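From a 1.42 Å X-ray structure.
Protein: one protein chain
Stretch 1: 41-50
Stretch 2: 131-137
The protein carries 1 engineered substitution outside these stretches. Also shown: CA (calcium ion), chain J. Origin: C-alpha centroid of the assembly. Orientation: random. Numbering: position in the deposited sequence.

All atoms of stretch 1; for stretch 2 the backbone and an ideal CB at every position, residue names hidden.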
# COMPACT_ATOMS: atom_id res chain seq x y z
N LYS A 41 -6.16 16.03 -5.82
CA LYS A 41 -5.60 16.91 -4.79
C LYS A 41 -5.40 16.17 -3.46
O LYS A 41 -6.38 15.67 -2.89
CB LYS A 41 -6.51 18.10 -4.56
CG LYS A 41 -6.61 19.02 -5.77
CD LYS A 41 -7.87 19.90 -5.73
CE LYS A 41 -7.82 20.88 -4.60
NZ LYS A 41 -8.84 21.98 -4.74
N PRO A 42 -4.19 16.10 -2.92
CA PRO A 42 -4.05 15.66 -1.53
C PRO A 42 -4.73 16.66 -0.62
O PRO A 42 -4.86 17.84 -0.95
CB PRO A 42 -2.52 15.65 -1.30
CG PRO A 42 -1.92 15.73 -2.66
CD PRO A 42 -2.90 16.49 -3.51
N GLY A 43 -5.16 16.19 0.55
CA GLY A 43 -5.84 17.09 1.47
C GLY A 43 -7.25 17.43 1.06
O GLY A 43 -7.83 18.39 1.58
N ASP A 44 -7.84 16.66 0.15
CA ASP A 44 -9.16 16.92 -0.39
C ASP A 44 -9.98 15.64 -0.32
O ASP A 44 -9.45 14.55 -0.53
CB ASP A 44 -9.00 17.35 -1.86
CG ASP A 44 -10.29 17.76 -2.49
OD1 ASP A 44 -11.01 16.91 -3.04
OD2 ASP A 44 -10.58 18.98 -2.44
N TYR A 45 -11.28 15.77 -0.00
CA TYR A 45 -12.10 14.56 0.16
C TYR A 45 -12.31 13.79 -1.14
O TYR A 45 -12.58 12.59 -1.09
CB TYR A 45 -13.44 14.89 0.84
CG TYR A 45 -13.26 15.33 2.28
CD1 TYR A 45 -12.89 14.43 3.27
CD2 TYR A 45 -13.42 16.66 2.62
CE1 TYR A 45 -12.69 14.85 4.58
CE2 TYR A 45 -13.22 17.09 3.93
CZ TYR A 45 -12.87 16.18 4.90
OH TYR A 45 -12.67 16.63 6.19
N ALA A 46 -12.21 14.45 -2.31
CA ALA A 46 -12.23 13.69 -3.56
C ALA A 46 -10.84 13.18 -3.88
O ALA A 46 -10.65 11.98 -4.16
CB ALA A 46 -12.74 14.56 -4.71
N GLY A 47 -9.84 14.07 -3.83
CA GLY A 47 -8.49 13.70 -4.23
C GLY A 47 -7.92 12.53 -3.44
O GLY A 47 -7.11 11.78 -3.97
N GLU A 48 -8.35 12.36 -2.19
CA GLU A 48 -7.83 11.29 -1.35
C GLU A 48 -8.70 10.04 -1.36
O GLU A 48 -8.34 9.05 -0.70
CB GLU A 48 -7.64 11.77 0.09
CG GLU A 48 -6.54 12.82 0.23
CD GLU A 48 -6.01 12.94 1.64
OE1 GLU A 48 -6.45 12.17 2.52
OE2 GLU A 48 -5.13 13.80 1.87
N ALA A 49 -9.83 10.06 -2.05
CA ALA A 49 -10.72 8.92 -2.09
C ALA A 49 -10.25 7.89 -3.12
O ALA A 49 -9.59 8.21 -4.11
CB ALA A 49 -12.14 9.37 -2.47
N SER A 50 -10.57 6.62 -2.85
CA SER A 50 -10.47 5.59 -3.87
C SER A 50 -11.33 5.98 -5.07
O SER A 50 -12.49 6.38 -4.92
CB SER A 50 -10.96 4.27 -3.27
OG SER A 50 -10.72 3.18 -4.16
N UNK A 131 -2.63 22.39 6.99
CA UNK A 131 -3.69 21.73 6.25
C UNK A 131 -3.78 20.28 6.71
O UNK A 131 -2.76 19.64 6.98
CB UNK A 131 -3.44 21.81 4.74
N UNK A 132 -5.01 19.76 6.78
CA UNK A 132 -5.23 18.35 7.09
C UNK A 132 -5.10 17.49 5.84
O UNK A 132 -5.68 17.82 4.79
CB UNK A 132 -6.61 18.15 7.72
N UNK A 133 -4.38 16.38 5.96
CA UNK A 133 -4.23 15.37 4.92
C UNK A 133 -4.58 14.03 5.54
O UNK A 133 -4.82 13.92 6.74
CB UNK A 133 -2.82 15.36 4.33
N UNK A 134 -4.59 12.98 4.71
CA UNK A 134 -4.84 11.62 5.18
C UNK A 134 -6.19 11.54 5.91
O UNK A 134 -6.28 11.16 7.08
CB UNK A 134 -3.71 11.16 6.10
N UNK A 135 -7.23 11.91 5.17
CA UNK A 135 -8.54 12.21 5.74
C UNK A 135 -9.42 10.99 5.93
O UNK A 135 -10.36 11.05 6.73
CB UNK A 135 -9.27 13.22 4.85
N UNK A 136 -9.15 9.90 5.21
CA UNK A 136 -10.01 8.72 5.23
C UNK A 136 -9.53 7.70 6.27
O UNK A 136 -8.35 7.62 6.59
CB UNK A 136 -10.05 8.08 3.84
N UNK A 137 -10.49 6.95 6.79
CA UNK A 137 -10.19 5.81 7.66
C UNK A 137 -11.31 4.79 7.50
O UNK A 137 -12.23 4.96 6.69
CB UNK A 137 -10.04 6.24 9.12
CA CA J . -14.63 5.97 -3.98

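Position 131 is in a strand with extended backbone angles (-101/143). Its CA-to-CB bond points toward stretch 1, but no atom of stretch 1 lies within 5.5 Å of the ideal CB. Many side chains would fit, beta-branched ones among them. The deposited residue is Thr131, with chi1 in m.

Position 132 is also extended, and its CB points sideways into space that stretch 1 leaves empty. The residue is Ala132, and its backbone does the work. Gly43 CA lies 3.4 Å from Ala132 O, a CA-H...O contact. One water donates to both Gly43 O and Ala132 O, at 2.7 Å each.

Position 133 has its CB sideways, 3.7 Å from Glu48 OE2 and 4.5 Å from Gly43 CA. A flat or long side chain could lie along the turn at Pro42 and Gly43. The residue is Tyr133, chi1 m. Its ring comes nearer than its CB: Tyr133 CD2 is 3.4 Å from Gly43 N and 4.0 Å from Pro42 CB. A CB on Gly43 would sit only 3.1 Å from Tyr133 CE2, so glycine suits this close approach as well as its own positive phi.

Position 134 has phi/psi of 57/59. This left-handed conformation favours glycine, asparagine or aspartate. CB points away from stretch 1, which therefore says little about the side chain. The residue is Trp134. Its backbone N donates to Glu48 OE2 at 3.0 Å.

Position 135 points its CB toward stretch 1, 3.8 Å from both Tyr45 CE1 and Glu48 OE1. The carboxylate can take the backbone NH, and the tyrosine ring offers an apolar surface. Leucine, isoleucine or methionine would suit. The residue is Leu135. Its N donates to Glu48 OE1 at 2.8 Å, nearly straight at 165°. Leu135 CD1 packs over one face of the Tyr45 ring, 3.9 Å from the centroid, and lies 3.7 Å from Gly43 C.

Position 136 also points toward stretch 1, but its ideal CB is 5.0 Å from Glu48 O. That gap suits a large side chain, and a donor at its tip could reach the carbonyl of Tyr45. Tyrosine fits well; a long polar chain might also serve. The residue is Tyr136. Its OH donates to Tyr45 O at a short 2.5 Å, and its CZ packs 4.0 Å from Ala49 CB.

Position 137 is extended and out of reach of stretch 1, which gives no guide. The residue is Glu137.

Stretch 2, residues 131-137: TAYWLYE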
# COMPACT_ATOMS: atom_id res chain seq x y z
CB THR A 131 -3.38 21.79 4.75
OG1 THR A 131 -3.37 23.15 4.32
CG2 THR A 131 -4.41 21.00 3.93
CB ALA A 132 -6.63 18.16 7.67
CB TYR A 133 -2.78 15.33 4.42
CG TYR A 133 -2.30 16.64 3.82
CD1 TYR A 133 -1.74 17.63 4.62
CD2 TYR A 133 -2.42 16.88 2.46
CE1 TYR A 133 -1.30 18.83 4.06
CE2 TYR A 133 -1.99 18.09 1.90
CZ TYR A 133 -1.43 19.04 2.71
OH TYR A 133 -1.01 20.23 2.15
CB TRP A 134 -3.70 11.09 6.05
CG TRP A 134 -2.38 10.94 5.35
CD1 TRP A 134 -1.98 11.51 4.17
CD2 TRP A 134 -1.28 10.15 5.80
NE1 TRP A 134 -0.68 11.13 3.87
CE2 TRP A 134 -0.24 10.29 4.87
CE3 TRP A 134 -1.06 9.34 6.93
CZ2 TRP A 134 0.99 9.65 5.01
CZ3 TRP A 134 0.15 8.70 7.06
CH2 TRP A 134 1.16 8.85 6.10
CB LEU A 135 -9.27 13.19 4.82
CG LEU A 135 -8.50 14.47 4.48
CD1 LEU A 135 -9.19 15.20 3.33
CD2 LEU A 135 -8.43 15.37 5.71
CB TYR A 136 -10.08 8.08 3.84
CG TYR A 136 -11.00 8.86 2.94
CD1 TYR A 136 -12.36 8.60 2.94
CD2 TYR A 136 -10.53 9.91 2.16
CE1 TYR A 136 -13.24 9.35 2.17
CE2 TYR A 136 -11.41 10.66 1.37
CZ TYR A 136 -12.76 10.37 1.39
OH TYR A 136 -13.64 11.10 0.63
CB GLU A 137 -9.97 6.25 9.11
CG GLU A 137 -8.51 6.12 9.58
CD GLU A 137 -8.06 4.68 9.71
OE1 GLU A 137 -6.85 4.41 9.62
OE2 GLU A 137 -8.93 3.80 9.92
O HOH W 1 -7.82 19.36 4.14
O HOH W 2 -6.78 9.51 2.89
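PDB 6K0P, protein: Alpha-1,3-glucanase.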